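Long-range contact in cytolethal distending toxin subunit A (Haemophilus ducreyi, PDB 1SR4), which probably pairs with the CdtC subunit, as a ricin-type lectin, to deliver the genotoxic CdtB subunit into host cells: residues A69-A77 with G94-E102. Numbering follows the deposited sequence.
Sequences ALLTVWALA and GNIRNWKME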
ATOM      1  N   ALA A  69       6.049 -16.640  12.032  1.00 10.02           N
ATOM      2  CA  ALA A  69       4.991 -16.952  12.981  1.00 10.27           C
ATOM      3  C   ALA A  69       3.920 -15.874  12.909  1.00 12.06           C
ATOM      4  O   ALA A  69       4.231 -14.683  12.834  1.00 11.39           O
ATOM      5  CB  ALA A  69       5.569 -17.064  14.405  1.00 10.06           C
ATOM      6  N   LEU A  70       2.661 -16.302  12.947  1.00 10.91           N
ATOM      7  CA  LEU A  70       1.514 -15.398  12.830  1.00  9.06           C
ATOM      8  C   LEU A  70       0.819 -15.171  14.187  1.00  8.68           C
ATOM      9  O   LEU A  70       0.560 -16.127  14.918  1.00  7.35           O
ATOM     10  CB  LEU A  70       0.515 -16.009  11.838  1.00  8.55           C
ATOM     11  CG  LEU A  70       1.108 -16.576  10.539  1.00  8.57           C
ATOM     12  CD1 LEU A  70       0.062 -17.466   9.824  1.00  9.34           C
ATOM     13  CD2 LEU A  70       1.562 -15.439   9.654  1.00  5.27           C
ATOM     14  N   LEU A  71       0.542 -13.911  14.534  1.00  7.32           N
ATOM     15  CA  LEU A  71      -0.146 -13.628  15.788  1.00  9.59           C
ATOM     16  C   LEU A  71      -1.488 -14.360  15.706  1.00  9.36           C
ATOM     17  O   LEU A  71      -2.246 -14.178  14.751  1.00  8.61           O
ATOM     18  CB  LEU A  71      -0.409 -12.137  15.947  1.00  9.27           C
ATOM     19  CG  LEU A  71      -1.081 -11.827  17.300  1.00 12.58           C
ATOM     20  CD1 LEU A  71      -0.084 -12.084  18.475  1.00  7.73           C
ATOM     21  CD2 LEU A  71      -1.552 -10.377  17.314  1.00  9.52           C
ATOM     22  N   THR A  72      -1.796 -15.170  16.710  1.00  8.64           N
ATOM     23  CA  THR A  72      -3.039 -15.925  16.657  1.00  8.79           C
ATOM     24  C   THR A  72      -3.659 -16.277  18.006  1.00 10.19           C
ATOM     25  O   THR A  72      -2.988 -16.322  19.043  1.00  8.19           O
ATOM     26  CB  THR A  72      -2.798 -17.251  15.910  1.00  7.52           C
ATOM     27  OG1 THR A  72      -4.013 -17.985  15.810  1.00  7.90           O
ATOM     28  CG2 THR A  72      -1.767 -18.093  16.652  1.00  8.17           C
ATOM     29  N   VAL A  73      -4.967 -16.488  17.962  1.00 10.82           N
ATOM     30  CA  VAL A  73      -5.714 -16.949  19.117  1.00 10.87           C
ATOM     31  C   VAL A  73      -5.259 -18.405  19.228  1.00 12.40           C
ATOM     32  O   VAL A  73      -4.895 -19.019  18.218  1.00 12.39           O
ATOM     33  CB  VAL A  73      -7.235 -16.949  18.813  1.00 13.00           C
ATOM     34  CG1 VAL A  73      -7.981 -17.893  19.793  1.00 10.78           C
ATOM     35  CG2 VAL A  73      -7.778 -15.525  18.876  1.00 10.33           C
ATOM     36  N   TRP A  74      -5.204 -18.951  20.438  1.00 11.87           N
ATOM     37  CA  TRP A  74      -4.865 -20.367  20.571  1.00 13.99           C
ATOM     38  C   TRP A  74      -6.077 -20.958  21.317  1.00 14.58           C
ATOM     39  O   TRP A  74      -6.909 -21.616  20.704  1.00 13.15           O
ATOM     40  CB  TRP A  74      -3.564 -20.592  21.351  1.00 15.52           C
ATOM     41  CG  TRP A  74      -3.249 -22.043  21.464  1.00 23.04           C
ATOM     42  CD1 TRP A  74      -3.007 -22.919  20.437  1.00 24.73           C
ATOM     43  CD2 TRP A  74      -3.221 -22.819  22.664  1.00 26.50           C
ATOM     44  NE1 TRP A  74      -2.836 -24.194  20.927  1.00 25.43           N
ATOM     45  CE2 TRP A  74      -2.962 -24.162  22.290  1.00 27.37           C
ATOM     46  CE3 TRP A  74      -3.395 -22.514  24.020  1.00 28.75           C
ATOM     47  CZ2 TRP A  74      -2.873 -25.198  23.229  1.00 29.32           C
ATOM     48  CZ3 TRP A  74      -3.307 -23.550  24.958  1.00 31.48           C
ATOM     49  CH2 TRP A  74      -3.048 -24.871  24.554  1.00 30.17           C
ATOM     50  N   ALA A  75      -6.193 -20.689  22.620  1.00 13.70           N
ATOM     51  CA  ALA A  75      -7.354 -21.166  23.388  1.00 16.28           C
ATOM     52  C   ALA A  75      -8.488 -20.248  22.952  1.00 15.22           C
ATOM     53  O   ALA A  75      -8.369 -19.017  23.021  1.00 15.01           O
ATOM     54  CB  ALA A  75      -7.103 -21.038  24.903  1.00 14.97           C
ATOM     55  N   LEU A  76      -9.584 -20.843  22.506  1.00 14.38           N
ATOM     56  CA  LEU A  76     -10.719 -20.088  21.987  1.00 15.53           C
ATOM     57  C   LEU A  76     -11.525 -19.213  22.937  1.00 16.88           C
ATOM     58  O   LEU A  76     -12.085 -18.209  22.507  1.00 15.58           O
ATOM     59  CB  LEU A  76     -11.684 -21.039  21.267  1.00 16.87           C
ATOM     60  CG  LEU A  76     -11.126 -21.899  20.127  1.00 16.02           C
ATOM     61  CD1 LEU A  76     -12.256 -22.768  19.546  1.00 17.32           C
ATOM     62  CD2 LEU A  76     -10.534 -21.009  19.039  1.00 13.98           C
ATOM     63  N   ALA A  77     -11.604 -19.576  24.213  1.00 17.42           N
ATOM     64  CA  ALA A  77     -12.389 -18.771  25.145  1.00 18.65           C
ATOM     65  C   ALA A  77     -11.809 -17.362  25.267  1.00 18.66           C
ATOM     66  O   ALA A  77     -10.590 -17.178  25.197  1.00 16.36           O
ATOM     67  CB  ALA A  77     -12.424 -19.445  26.522  1.00 21.08           C
ATOM     68  N   GLY A  94      -7.183 -22.835  11.445  1.00 11.33           N
ATOM     69  CA  GLY A  94      -8.199 -22.190  10.637  1.00 12.24           C
ATOM     70  C   GLY A  94      -8.147 -20.666  10.724  1.00 12.69           C
ATOM     71  O   GLY A  94      -7.099 -20.061  11.006  1.00 12.99           O
ATOM     72  N   ASN A  95      -9.291 -20.037  10.504  1.00 10.80           N
ATOM     73  CA  ASN A  95      -9.374 -18.579  10.475  1.00  9.54           C
ATOM     74  C   ASN A  95      -9.195 -17.796  11.792  1.00  9.74           C
ATOM     75  O   ASN A  95      -9.344 -16.559  11.797  1.00  7.01           O
ATOM     76  CB  ASN A  95     -10.685 -18.168   9.779  1.00  9.24           C
ATOM     77  CG  ASN A  95     -10.794 -18.714   8.353  1.00 12.71           C
ATOM     78  OD1 ASN A  95      -9.810 -19.189   7.772  1.00 10.94           O
ATOM     79  ND2 ASN A  95     -11.996 -18.633   7.774  1.00 11.24           N
ATOM     80  N   ILE A  96      -8.876 -18.476  12.899  1.00  7.18           N
ATOM     81  CA  ILE A  96      -8.647 -17.753  14.149  1.00  8.67           C
ATOM     82  C   ILE A  96      -7.273 -17.062  14.039  1.00  9.13           C
ATOM     83  O   ILE A  96      -6.871 -16.282  14.917  1.00  7.75           O
ATOM     84  CB  ILE A  96      -8.617 -18.687  15.381  1.00 10.44           C
ATOM     85  CG1 ILE A  96      -7.414 -19.635  15.301  1.00 10.66           C
ATOM     86  CG2 ILE A  96      -9.931 -19.459  15.481  1.00 10.04           C
ATOM     87  CD1 ILE A  96      -7.208 -20.489  16.567  1.00 14.41           C
ATOM     88  N   ARG A  97      -6.568 -17.358  12.944  1.00  8.35           N
ATOM     89  CA  ARG A  97      -5.238 -16.783  12.679  1.00  8.39           C
ATOM     90  C   ARG A  97      -5.281 -15.482  11.870  1.00  8.09           C
ATOM     91  O   ARG A  97      -4.264 -14.796  11.738  1.00  9.20           O
ATOM     92  CB  ARG A  97      -4.386 -17.806  11.934  1.00  6.93           C
ATOM     93  CG  ARG A  97      -4.075 -19.056  12.756  1.00  8.59           C
ATOM     94  CD  ARG A  97      -3.387 -20.106  11.890  1.00  9.86           C
ATOM     95  NE  ARG A  97      -4.253 -20.514  10.788  1.00  8.02           N
ATOM     96  CZ  ARG A  97      -3.832 -21.220   9.743  1.00  8.67           C
ATOM     97  NH1 ARG A  97      -2.558 -21.608   9.662  1.00  6.97           N
ATOM     98  NH2 ARG A  97      -4.675 -21.508   8.760  1.00  5.28           N
ATOM     99  N   ASN A  98      -6.456 -15.147  11.339  1.00  7.75           N
ATOM    100  CA  ASN A  98      -6.646 -13.953  10.520  1.00  8.43           C
ATOM    101  C   ASN A  98      -7.365 -12.844  11.260  1.00  8.82           C
ATOM    102  O   ASN A  98      -8.258 -13.100  12.054  1.00  9.23           O
ATOM    103  CB  ASN A  98      -7.442 -14.287   9.240  1.00  6.32           C
ATOM    104  CG  ASN A  98      -6.746 -15.314   8.382  1.00  8.68           C
ATOM    105  OD1 ASN A  98      -5.540 -15.225   8.155  1.00  6.71           O
ATOM    106  ND2 ASN A  98      -7.498 -16.300   7.896  1.00  8.35           N
ATOM    107  N   TRP A  99      -6.986 -11.607  10.952  1.00  9.26           N
ATOM    108  CA  TRP A  99      -7.566 -10.449  11.595  1.00  9.97           C
ATOM    109  C   TRP A  99      -7.950  -9.388  10.585  1.00 10.37           C
ATOM    110  O   TRP A  99      -7.367  -9.302   9.498  1.00 10.36           O
ATOM    111  CB  TRP A  99      -6.557  -9.821  12.563  1.00  9.53           C
ATOM    112  CG  TRP A  99      -5.963 -10.785  13.551  1.00  8.44           C
ATOM    113  CD1 TRP A  99      -4.877 -11.592  13.363  1.00  8.30           C
ATOM    114  CD2 TRP A  99      -6.431 -11.036  14.879  1.00  8.53           C
ATOM    115  NE1 TRP A  99      -4.636 -12.333  14.502  1.00  8.56           N
ATOM    116  CE2 TRP A  99      -5.574 -12.006  15.449  1.00  8.90           C
ATOM    117  CE3 TRP A  99      -7.494 -10.529  15.646  1.00  8.62           C
ATOM    118  CZ2 TRP A  99      -5.740 -12.484  16.755  1.00  7.59           C
ATOM    119  CZ3 TRP A  99      -7.661 -11.005  16.952  1.00 10.73           C
ATOM    120  CH2 TRP A  99      -6.783 -11.973  17.490  1.00  8.41           C
ATOM    121  N   LYS A 100      -8.929  -8.579  10.970  1.00  9.77           N
ATOM    122  CA  LYS A 100      -9.375  -7.456  10.176  1.00 11.34           C
ATOM    123  C   LYS A 100      -8.831  -6.234  10.929  1.00 12.12           C
ATOM    124  O   LYS A 100      -9.129  -6.018  12.108  1.00 12.93           O
ATOM    125  CB  LYS A 100     -10.904  -7.397  10.110  1.00 13.02           C
ATOM    126  CG  LYS A 100     -11.441  -6.100   9.488  1.00 18.08           C
ATOM    127  CD  LYS A 100     -12.979  -6.028   9.523  1.00 20.46           C
ATOM    128  CE  LYS A 100     -13.603  -7.052   8.590  1.00 26.35           C
ATOM    129  NZ  LYS A 100     -15.112  -7.040   8.599  1.00 29.54           N
ATOM    130  N   MET A 101      -8.015  -5.452  10.246  1.00 11.86           N
ATOM    131  CA  MET A 101      -7.419  -4.257  10.819  1.00 14.44           C
ATOM    132  C   MET A 101      -8.307  -3.036  10.508  1.00 15.28           C
ATOM    133  O   MET A 101      -8.534  -2.719   9.343  1.00 17.60           O
ATOM    134  CB  MET A 101      -6.045  -4.073  10.193  1.00 13.73           C
ATOM    135  CG  MET A 101      -5.067  -3.351  11.034  1.00 18.12           C
ATOM    136  SD  MET A 101      -3.447  -3.242  10.220  1.00 18.23           S
ATOM    137  CE  MET A 101      -3.161  -1.655  10.671  1.00 11.09           C
ATOM    138  N   GLU A 102      -8.797  -2.363  11.547  1.00 14.60           N
ATOM    139  CA  GLU A 102      -9.651  -1.182  11.392  1.00 16.42           C
ATOM    140  C   GLU A 102      -9.128  -0.009  12.196  1.00 15.79           C
ATOM    141  O   GLU A 102      -8.408  -0.188  13.186  1.00 14.15           O
ATOM    142  CB  GLU A 102     -11.067  -1.434  11.911  1.00 17.03           C
ATOM    143  CG  GLU A 102     -11.672  -2.745  11.527  1.00 21.36           C
ATOM    144  CD  GLU A 102     -13.095  -2.902  12.044  1.00 23.63           C
ATOM    145  OE1 GLU A 102     -13.391  -2.453  13.172  1.00 23.61           O
ATOM    146  OE2 GLU A 102     -13.919  -3.493  11.321  1.00 25.91           O
TER
HETATM  147  O   HOH W   1      -1.990 -13.180  12.164  1.00  7.40           O
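Trp-99 directs its indole N-H at the carbonyl of Leu-71: NE1 to O is 3.0 Å and the N-H...O angle is 173°, with the acceptor in the indole plane. Seen from Leu-71 the donor is less ideally placed, standing above the carbonyl plane by 50°. A water donates to the same oxygen and also to Arg-97 O, so two donors grip Leu-71 O and the water links backbone to backbone. At the six-membered end of the indole, Val-73 CG2 meets Trp-99 CH2 at 3.9 Å, the two side chains crossing at about a right angle.

Ile-96 supplies the apolar centre: its CB lies 4.1 Å from Val-73 CB, and its CG2 meets Leu-76 CD2 at 3.9 Å. CG1 sits between the backbone N and the carbonyl carbon and the chain runs on extended, bringing Ile-96 CD1 into close van der Waals contact with Val-73 O (3.2 Å). Thr-72 and Arg-97 run side by side, Thr-72 OG1 lying 3.2 Å from Arg-97 CG; that hydroxyl donates to Val-73 O. Arg-97 bends at chi3 and returns NE to Gly-94 O (2.9 Å), while NH1 bonds Asn-87 and Ser-90.

Within this beta-trefoil domain, strand 69-73 pairs antiparallel with 82-86, and strand 99-103 with 110-114. The segment axes of 69-73 and 99-102 stand at 91° and approach no closer than 10.5 Å, so these strands are not paired; the end of 69-73 and the following turn rest on the 3-10 turn 95-97 and on Trp-99. Asn-114 of strand 110-114 touches both Val-73 and Trp-99.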